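Local coordinates for Mll5499 protein (Mesorhizobium loti, PDB 3BDE) that is of unknown function but belongs to the stress-responsive alpha/beta barrel (Dabb) family, has a ferredoxin-like fold and forms a homodimer, at residues 25-30 with 72-77; 67-72 with 105-110. One frame throughout, in Å; residues are numbered along the deposited sequence. Where two conformers were deposited one is given.

In the fold
Strand 21-29 relates the two contacts: it pairs directly with strand 72-78 in interaction 1, and on its other side with strand 105-115, which meets the 67-72 loop in interaction 2. The contacts share F72, where the loop runs into its strand, and their centres lie about 7 Å apart. V26 N lies 2.9 Å from L109 O and T28 O 2.8 Å from E106 N, both probable hydrogen bonds that tie 25-30 to 105-110. Interaction 1 puts its aromatic rings on the helix-covered face; interaction 2 crosses the opposite face, where the second subunit packs. The side chains of V25 and F108 each come within about 4 Å of bound 1,2-ethanediol, probably from the crystallisation liquor.

Interaction 1: residues 25-30 with 72-77; sequences VVFTLK and FGFSME
F27 pairs with F72, and V25 with F74, through four backbone hydrogen bonds of 2.8 to 2.9 Å, one in each direction per pair. V26 and G73 form the non-hydrogen-bonded pair between them, where G73 CA comes 3.1 Å from V25 O in a CA-H...O contact. The aromatic contacts centre on F27. With chi1 at 64°, its CG sits between the backbone N and the carbonyl carbon, and the ring reaches across to the neighbouring strand. There its edge meets the face of F74 in a T-shaped pair, planes at 69° and centroids 4.8 Å apart, with F27 CE1 over the middle of the F74 ring. F72 CB lies over a face of F27 as a CH-pi contact, 3.9 Å from the centroid. Apolar packing continues at V25, whose CG1 lies 3.8 Å from F74 CB. A serine in place of F74 would probably leave the F27 edge without its aromatic face and open a gap beside V25. W101 and F58 extend the cluster, and A45 of helix 36-50 packs on F74. This antiparallel pairing of the first and third strands forms the centre of a ferredoxin-like sheet.

Interaction 2: residues 67-72 with 105-110; sequences KIDYHF and VEKFLE
The ammonium group of K107 is gripped twice by a single residue, D69, through its backbone carbonyl as well as its carboxylate. K107 lies on strand 105-115, outermost in this chain's ferredoxin-like sheet, and D69 in the loop leading into strand 72-78, so the bonds span strand 21-29, which runs between those two strands. E106 and K107 both face T28 in a classic beta bulge, and H71 and F72 form another opposite F27. The K107 chain, extended beyond CG, delivers NZ to D69 O at 2.8 Å, in the carbonyl plane and on a lone pair. The salt bridge is shorter, 2.6 Å from NZ to D69 OD2, yet NZ approaches from 55° out of the carboxylate plane. Because CG of D69 is anti to its N (chi1 -173°) and beside the carbonyl carbon, carboxylate and carbonyl can reach the same ammonium. D69 is exposed, so the ion pair lies at the protein surface. K107 NZ is also 5.2 Å from the centroid of the Y70 ring, near its normal, a long cation-pi approach that can be at most weakly attractive.

Y70 supplies most of the loop's apolar contact. K107 C lies at the edge of the Y70 ring, in its plane, while F108 CA approaches obliquely, 3.8 Å from Y70 CE1. The carbonyl of Y70 is hydrogen-bonded by Q63 NE2, and the Y70 side chain also touches V26. I68 and L109 reach toward each other, their CD1 atoms 3.9 Å apart, and both residues also pack against the second subunit, I68 on its E110 and L109 on its I68. The L109 side chain crosses that of Y70 at about a right angle, bringing L109 CD1 within 3.4 Å of Y70 CE2.

Interaction 1: residues 25-30 with 72-77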
ATOM      1  N   VAL A  25       2.397  -5.384   3.332  1.00 14.79           N
ATOM      2  CA  VAL A  25       1.504  -6.004   4.318  0.50 14.38           C
ATOM      3  C   VAL A  25       1.116  -4.932   5.336  1.00 13.76           C
ATOM      4  O   VAL A  25       1.993  -4.233   5.819  1.00 14.64           O
ATOM      5  CB  VAL A  25       2.154  -7.267   4.976  0.50 13.75           C
ATOM      6  CG1 VAL A  25       3.486  -6.926   5.715  0.50  9.15           C
ATOM      7  CG2 VAL A  25       1.172  -7.958   5.902  0.50 22.35           C
ATOM      8  N   VAL A  26      -0.183  -4.789   5.610  1.00 13.60           N
ATOM      9  CA  VAL A  26      -0.702  -3.848   6.609  0.50 16.41           C
ATOM     10  C   VAL A  26      -1.147  -4.740   7.774  1.00 16.28           C
ATOM     11  O   VAL A  26      -1.764  -5.781   7.542  1.00 17.49           O
ATOM     12  CB  VAL A  26      -1.840  -2.929   6.024  0.50 18.50           C
ATOM     13  CG1 VAL A  26      -3.142  -3.679   5.814  0.50 20.11           C
ATOM     14  CG2 VAL A  26      -2.089  -1.720   6.911  0.50 14.85           C
ATOM     15  N   PHE A  27      -0.835  -4.344   9.008  1.00 15.19           N
ATOM     16  CA  PHE A  27      -1.128  -5.219  10.147  1.00 16.86           C
ATOM     17  C   PHE A  27      -1.262  -4.545  11.492  1.00 16.98           C
ATOM     18  O   PHE A  27      -0.894  -3.377  11.668  1.00 17.21           O
ATOM     19  CB  PHE A  27      -0.021  -6.298  10.253  1.00 16.28           C
ATOM     20  CG  PHE A  27       1.361  -5.747  10.555  1.00 17.41           C
ATOM     21  CD1 PHE A  27       2.217  -5.351   9.522  1.00 17.89           C
ATOM     22  CD2 PHE A  27       1.833  -5.663  11.874  1.00 14.92           C
ATOM     23  CE1 PHE A  27       3.504  -4.842   9.824  1.00 17.07           C
ATOM     24  CE2 PHE A  27       3.104  -5.165  12.170  1.00 18.17           C
ATOM     25  CZ  PHE A  27       3.933  -4.753  11.149  1.00 18.67           C
ATOM     26  N   THR A  28      -1.794  -5.328  12.421  1.00 17.79           N
ATOM     27  CA  THR A  28      -1.966  -4.958  13.817  1.00 18.12           C
ATOM     28  C   THR A  28      -1.393  -6.117  14.622  1.00 17.06           C
ATOM     29  O   THR A  28      -1.602  -7.297  14.278  1.00 18.11           O
ATOM     30  CB  THR A  28      -3.439  -4.728  14.165  1.00 18.88           C
ATOM     31  OG1 THR A  28      -3.874  -3.549  13.491  1.00 17.38           O
ATOM     32  CG2 THR A  28      -3.621  -4.519  15.660  1.00 20.48           C
ATOM     33  N   LEU A  29      -0.651  -5.779  15.659  1.00 16.41           N
ATOM     34  CA  LEU A  29      -0.048  -6.789  16.534  1.00 18.20           C
ATOM     35  C   LEU A  29      -0.969  -7.016  17.735  1.00 19.30           C
ATOM     36  O   LEU A  29      -1.802  -6.184  18.037  1.00 18.99           O
ATOM     37  CB  LEU A  29       1.318  -6.305  17.002  1.00 17.83           C
ATOM     38  CG  LEU A  29       2.351  -6.012  15.918  1.00 15.26           C
ATOM     39  CD1 LEU A  29       3.577  -5.295  16.563  1.00 17.92           C
ATOM     40  CD2 LEU A  29       2.718  -7.312  15.263  1.00 16.27           C
ATOM     41  N   LYS A  30      -0.788  -8.143  18.415  1.00 18.87           N
ATOM     42  CA  LYS A  30      -1.522  -8.468  19.664  1.00 20.10           C
ATOM     43  C   LYS A  30      -1.014  -7.629  20.845  1.00 22.26           C
ATOM     44  O   LYS A  30      -1.723  -7.477  21.855  1.00 24.60           O
ATOM     45  CB  LYS A  30      -1.366  -9.957  20.010  1.00 19.19           C
ATOM     46  CG  LYS A  30      -1.973 -10.860  18.967  1.00 17.72           C
ATOM     47  CD  LYS A  30      -1.745 -12.296  19.250  1.00 21.08           C
ATOM     48  CE  LYS A  30      -2.385 -13.152  18.179  1.00 28.36           C
ATOM     49  NZ  LYS A  30      -2.005 -14.572  18.409  1.00 35.64           N
ATOM     50  N   PHE A  72       0.157  -0.682  11.333  1.00 15.09           N
ATOM     51  CA  PHE A  72       1.473  -0.638  10.705  1.00 15.17           C
ATOM     52  C   PHE A  72       1.476  -1.249   9.344  1.00 16.84           C
ATOM     53  O   PHE A  72       0.566  -1.970   8.986  1.00 15.84           O
ATOM     54  CB  PHE A  72       2.469  -1.451  11.559  1.00 17.97           C
ATOM     55  CG  PHE A  72       2.616  -0.947  12.967  1.00 17.58           C
ATOM     56  CD1 PHE A  72       3.296   0.250  13.211  1.00 12.85           C
ATOM     57  CD2 PHE A  72       2.133  -1.678  14.058  1.00 16.93           C
ATOM     58  CE1 PHE A  72       3.433   0.738  14.486  1.00 18.27           C
ATOM     59  CE2 PHE A  72       2.277  -1.196  15.340  1.00 21.44           C
ATOM     60  CZ  PHE A  72       2.928   0.011  15.559  1.00 19.17           C
ATOM     61  N   GLY A  73       2.544  -0.985   8.611  1.00 15.15           N
ATOM     62  CA  GLY A  73       2.775  -1.634   7.344  1.00 16.93           C
ATOM     63  C   GLY A  73       4.243  -1.925   7.088  1.00 15.07           C
ATOM     64  O   GLY A  73       5.129  -1.249   7.639  1.00 15.33           O
ATOM     65  N   PHE A  74       4.504  -2.965   6.290  1.00 14.62           N
ATOM     66  CA  PHE A  74       5.845  -3.185   5.742  1.00 14.69           C
ATOM     67  C   PHE A  74       5.669  -3.126   4.230  1.00 16.33           C
ATOM     68  O   PHE A  74       4.658  -3.612   3.707  1.00 15.46           O
ATOM     69  CB  PHE A  74       6.475  -4.551   6.082  1.00 14.41           C
ATOM     70  CG  PHE A  74       6.716  -4.817   7.532  1.00 11.73           C
ATOM     71  CD1 PHE A  74       6.955  -3.806   8.476  1.00 16.64           C
ATOM     72  CD2 PHE A  74       6.869  -6.141   7.934  1.00 16.17           C
ATOM     73  CE1 PHE A  74       7.253  -4.135   9.816  1.00 23.33           C
ATOM     74  CE2 PHE A  74       7.177  -6.484   9.244  1.00 16.21           C
ATOM     75  CZ  PHE A  74       7.372  -5.487  10.189  1.00 15.22           C
ATOM     76  N   SER A  75       6.610  -2.473   3.561  1.00 15.59           N
ATOM     77  CA  SER A  75       6.663  -2.345   2.118  1.00 14.41           C
ATOM     78  C   SER A  75       8.061  -2.697   1.657  1.00 15.08           C
ATOM     79  O   SER A  75       9.031  -2.377   2.327  1.00 15.92           O
ATOM     80  CB  SER A  75       6.330  -0.922   1.702  1.00 15.71           C
ATOM     81  OG  SER A  75       6.373  -0.788   0.315  1.00 21.64           O
HETATM   82  N   MSE A  76       8.155  -3.387   0.530  1.00 16.87           N
HETATM   83  CA  MSE A  76       9.461  -3.708  -0.089  1.00 15.44           C
HETATM   84  C   MSE A  76       9.221  -3.983  -1.569  1.00 16.36           C
HETATM   85  O   MSE A  76       8.101  -4.297  -1.986  1.00 15.22           O
HETATM   86  CB  MSE A  76      10.111  -4.915   0.613  1.00 16.93           C
HETATM   87  CG  MSE A  76       9.397  -6.239   0.374  1.00 17.38           C
HETATM   88 SE   MSE A  76       9.682  -7.515   1.787  0.75 16.03          SE
HETATM   89  CE  MSE A  76       8.470  -6.802   3.155  1.00 11.00           C
ATOM     90  N   GLU A  77      10.305  -4.006  -2.329  1.00 16.09           N
ATOM     91  CA  GLU A  77      10.244  -4.248  -3.771  1.00 17.74           C
ATOM     92  C   GLU A  77      11.196  -5.366  -4.182  1.00 16.49           C
ATOM     93  O   GLU A  77      12.289  -5.511  -3.610  1.00 16.44           O
ATOM     94  CB  GLU A  77      10.574  -2.976  -4.520  1.00 18.46           C
ATOM     95  CG  GLU A  77       9.488  -1.892  -4.276  1.00 18.15           C
ATOM     96  CD  GLU A  77       9.734  -0.603  -5.020  1.00 25.32           C
ATOM     97  OE1 GLU A  77      10.670  -0.502  -5.828  1.00 27.70           O
ATOM     98  OE2 GLU A  77       8.972   0.336  -4.787  1.00 25.40           O
TER

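Interaction 2: residues 67-72 with 105-110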
ATOM      1  N   LYS A  67     -10.199   5.117   8.949  1.00 35.26           N
ATOM      2  CA  LYS A  67     -11.197   4.225   8.358  1.00 36.00           C
ATOM      3  C   LYS A  67     -10.886   2.717   8.454  1.00 38.12           C
ATOM      4  O   LYS A  67     -11.813   1.933   8.689  1.00 39.43           O
ATOM      5  CB  LYS A  67     -11.437   4.604   6.894  1.00 35.77           C
ATOM      6  N   ILE A  68      -9.613   2.328   8.258  1.00 36.86           N
ATOM      7  CA  ILE A  68      -9.169   0.915   8.326  1.00 34.15           C
ATOM      8  C   ILE A  68      -8.447   0.703   9.681  1.00 33.48           C
ATOM      9  O   ILE A  68      -7.701   1.583  10.125  1.00 33.85           O
ATOM     10  CB  ILE A  68      -8.300   0.538   7.058  1.00 34.67           C
ATOM     11  CG1 ILE A  68      -8.473  -0.940   6.683  1.00 33.82           C
ATOM     12  CG2 ILE A  68      -6.820   0.979   7.182  1.00 28.25           C
ATOM     13  CD1 ILE A  68      -7.588  -1.412   5.516  1.00 35.77           C
ATOM     14  N   ASP A  69      -8.673  -0.448  10.329  1.00 30.82           N
ATOM     15  CA  ASP A  69      -8.126  -0.752  11.668  1.00 28.74           C
ATOM     16  C   ASP A  69      -6.837  -1.611  11.616  1.00 27.25           C
ATOM     17  O   ASP A  69      -6.789  -2.743  12.085  1.00 28.21           O
ATOM     18  CB  ASP A  69      -9.224  -1.398  12.554  1.00 30.71           C
ATOM     19  CG  ASP A  69      -8.791  -1.595  14.008  1.00 31.22           C
ATOM     20  OD1 ASP A  69      -7.994  -0.796  14.551  1.00 38.14           O
ATOM     21  OD2 ASP A  69      -9.236  -2.583  14.615  1.00 39.09           O
ATOM     22  N   TYR A  70      -5.803  -1.037  11.008  1.00 22.52           N
ATOM     23  CA  TYR A  70      -4.451  -1.612  10.940  1.00 22.06           C
ATOM     24  C   TYR A  70      -3.527  -0.508  11.412  1.00 19.50           C
ATOM     25  O   TYR A  70      -3.749   0.643  11.046  1.00 21.20           O
ATOM     26  CB  TYR A  70      -4.091  -2.066   9.536  1.00 21.28           C
ATOM     27  CG  TYR A  70      -4.986  -3.196   9.090  1.00 21.65           C
ATOM     28  CD1 TYR A  70      -4.800  -4.490   9.573  1.00 18.14           C
ATOM     29  CD2 TYR A  70      -6.032  -2.968   8.211  1.00 24.85           C
ATOM     30  CE1 TYR A  70      -5.651  -5.544   9.183  1.00 21.62           C
ATOM     31  CE2 TYR A  70      -6.881  -4.013   7.798  1.00 29.09           C
ATOM     32  CZ  TYR A  70      -6.680  -5.296   8.288  1.00 24.62           C
ATOM     33  OH  TYR A  70      -7.529  -6.318   7.907  1.00 29.33           O
ATOM     34  N   HIS A  71      -2.522  -0.859  12.214  1.00 18.26           N
ATOM     35  CA  HIS A  71      -1.610   0.120  12.796  1.00 17.92           C
ATOM     36  C   HIS A  71      -0.319   0.336  12.034  1.00 14.92           C
ATOM     37  O   HIS A  71       0.237   1.425  12.085  1.00 18.19           O
ATOM     38  CB  HIS A  71      -1.232  -0.265  14.223  1.00 19.73           C
ATOM     39  CG  HIS A  71      -2.395  -0.381  15.157  1.00 24.71           C
ATOM     40  ND1 HIS A  71      -2.306  -1.050  16.358  1.00 29.63           N
ATOM     41  CD2 HIS A  71      -3.668   0.069  15.064  1.00 31.87           C
ATOM     42  CE1 HIS A  71      -3.470  -0.979  16.983  1.00 31.94           C
ATOM     43  NE2 HIS A  71      -4.315  -0.312  16.217  1.00 30.29           N
ATOM     44  N   PHE A  72       0.157  -0.682  11.333  1.00 15.09           N
ATOM     45  CA  PHE A  72       1.473  -0.638  10.705  1.00 15.17           C
ATOM     46  C   PHE A  72       1.476  -1.249   9.344  1.00 16.84           C
ATOM     47  O   PHE A  72       0.566  -1.970   8.986  1.00 15.84           O
ATOM     48  CB  PHE A  72       2.469  -1.451  11.559  1.00 17.97           C
ATOM     49  CG  PHE A  72       2.616  -0.947  12.967  1.00 17.58           C
ATOM     50  CD1 PHE A  72       3.296   0.250  13.211  1.00 12.85           C
ATOM     51  CD2 PHE A  72       2.133  -1.678  14.058  1.00 16.93           C
ATOM     52  CE1 PHE A  72       3.433   0.738  14.486  1.00 18.27           C
ATOM     53  CE2 PHE A  72       2.277  -1.196  15.340  1.00 21.44           C
ATOM     54  CZ  PHE A  72       2.928   0.011  15.559  1.00 19.17           C
ATOM     55  N   VAL A 105       1.099 -11.414  15.427  1.00 16.24           N
ATOM     56  CA  VAL A 105       0.215 -10.595  14.597  1.00 16.31           C
ATOM     57  C   VAL A 105      -1.269 -10.945  14.847  1.00 17.04           C
ATOM     58  O   VAL A 105      -1.678 -12.109  14.767  1.00 16.04           O
ATOM     59  CB  VAL A 105       0.587 -10.680  13.092  1.00 15.26           C
ATOM     60  CG1 VAL A 105      -0.484  -9.961  12.219  1.00 14.87           C
ATOM     61  CG2 VAL A 105       1.957 -10.080  12.876  1.00 16.06           C
ATOM     62  N   GLU A 106      -2.063  -9.922  15.159  1.00 17.96           N
ATOM     63  CA  GLU A 106      -3.502 -10.071  15.404  1.00 17.79           C
ATOM     64  C   GLU A 106      -4.251 -10.266  14.094  1.00 17.66           C
ATOM     65  O   GLU A 106      -5.095 -11.158  13.976  1.00 17.89           O
ATOM     66  CB  GLU A 106      -4.052  -8.836  16.151  1.00 16.45           C
ATOM     67  CG  GLU A 106      -5.583  -8.809  16.417  1.00 18.83           C
ATOM     68  CD  GLU A 106      -6.083 -10.007  17.207  1.00 26.22           C
ATOM     69  OE1 GLU A 106      -5.336 -10.510  18.074  1.00 25.81           O
ATOM     70  OE2 GLU A 106      -7.235 -10.428  16.978  1.00 33.96           O
ATOM     71  N   LYS A 107      -3.977  -9.381  13.139  1.00 17.27           N
ATOM     72  CA  LYS A 107      -4.624  -9.399  11.826  1.00 18.95           C
ATOM     73  C   LYS A 107      -3.797  -8.663  10.789  1.00 18.32           C
ATOM     74  O   LYS A 107      -2.989  -7.777  11.128  1.00 18.70           O
ATOM     75  CB  LYS A 107      -6.005  -8.743  11.912  1.00 20.19           C
ATOM     76  CG  LYS A 107      -5.984  -7.374  12.591  1.00 20.81           C
ATOM     77  CD  LYS A 107      -7.301  -6.669  12.478  1.00 25.71           C
ATOM     78  CE  LYS A 107      -7.361  -5.544  13.478  1.00 29.37           C
ATOM     79  NZ  LYS A 107      -8.514  -4.677  13.175  1.00 33.92           N
ATOM     80  N   PHE A 108      -4.024  -9.005   9.522  1.00 15.70           N
ATOM     81  CA  PHE A 108      -3.278  -8.374   8.439  1.00 17.65           C
ATOM     82  C   PHE A 108      -3.947  -8.521   7.076  1.00 18.90           C
ATOM     83  O   PHE A 108      -4.876  -9.313   6.898  1.00 17.35           O
ATOM     84  CB  PHE A 108      -1.830  -8.936   8.385  1.00 17.44           C
ATOM     85  CG  PHE A 108      -1.727 -10.348   7.858  1.00 15.78           C
ATOM     86  CD1 PHE A 108      -1.895 -11.446   8.715  1.00 18.88           C
ATOM     87  CD2 PHE A 108      -1.416 -10.598   6.523  1.00 21.09           C
ATOM     88  CE1 PHE A 108      -1.802 -12.779   8.220  1.00 23.75           C
ATOM     89  CE2 PHE A 108      -1.315 -11.944   6.034  1.00 22.71           C
ATOM     90  CZ  PHE A 108      -1.512 -13.006   6.874  1.00 21.08           C
ATOM     91  N   LEU A 109      -3.462  -7.725   6.129  1.00 20.49           N
ATOM     92  CA  LEU A 109      -3.861  -7.798   4.722  1.00 20.49           C
ATOM     93  C   LEU A 109      -2.564  -7.712   3.930  1.00 19.72           C
ATOM     94  O   LEU A 109      -1.713  -6.887   4.258  1.00 19.52           O
ATOM     95  CB  LEU A 109      -4.715  -6.606   4.307  1.00 23.68           C
ATOM     96  CG  LEU A 109      -6.135  -6.465   4.830  1.00 30.24           C
ATOM     97  CD1 LEU A 109      -6.673  -5.055   4.546  1.00 30.76           C
ATOM     98  CD2 LEU A 109      -7.027  -7.546   4.207  1.00 39.52           C
ATOM     99  N   GLU A 110      -2.424  -8.552   2.919  1.00 20.95           N
ATOM    100  CA  GLU A 110      -1.303  -8.491   1.999  1.00 23.35           C
ATOM    101  C   GLU A 110      -1.832  -7.789   0.761  1.00 20.44           C
ATOM    102  O   GLU A 110      -2.880  -8.167   0.260  1.00 19.81           O
ATOM    103  CB  GLU A 110      -0.795  -9.874   1.601  1.00 23.98           C
ATOM    104  CG  GLU A 110       0.042 -10.573   2.633  1.00 29.52           C
ATOM    105  CD  GLU A 110       0.686 -11.849   2.086  1.00 33.81           C
ATOM    106  OE1 GLU A 110       1.346 -11.783   1.022  1.00 39.99           O
ATOM    107  OE2 GLU A 110       0.547 -12.916   2.736  1.00 48.30           O
TER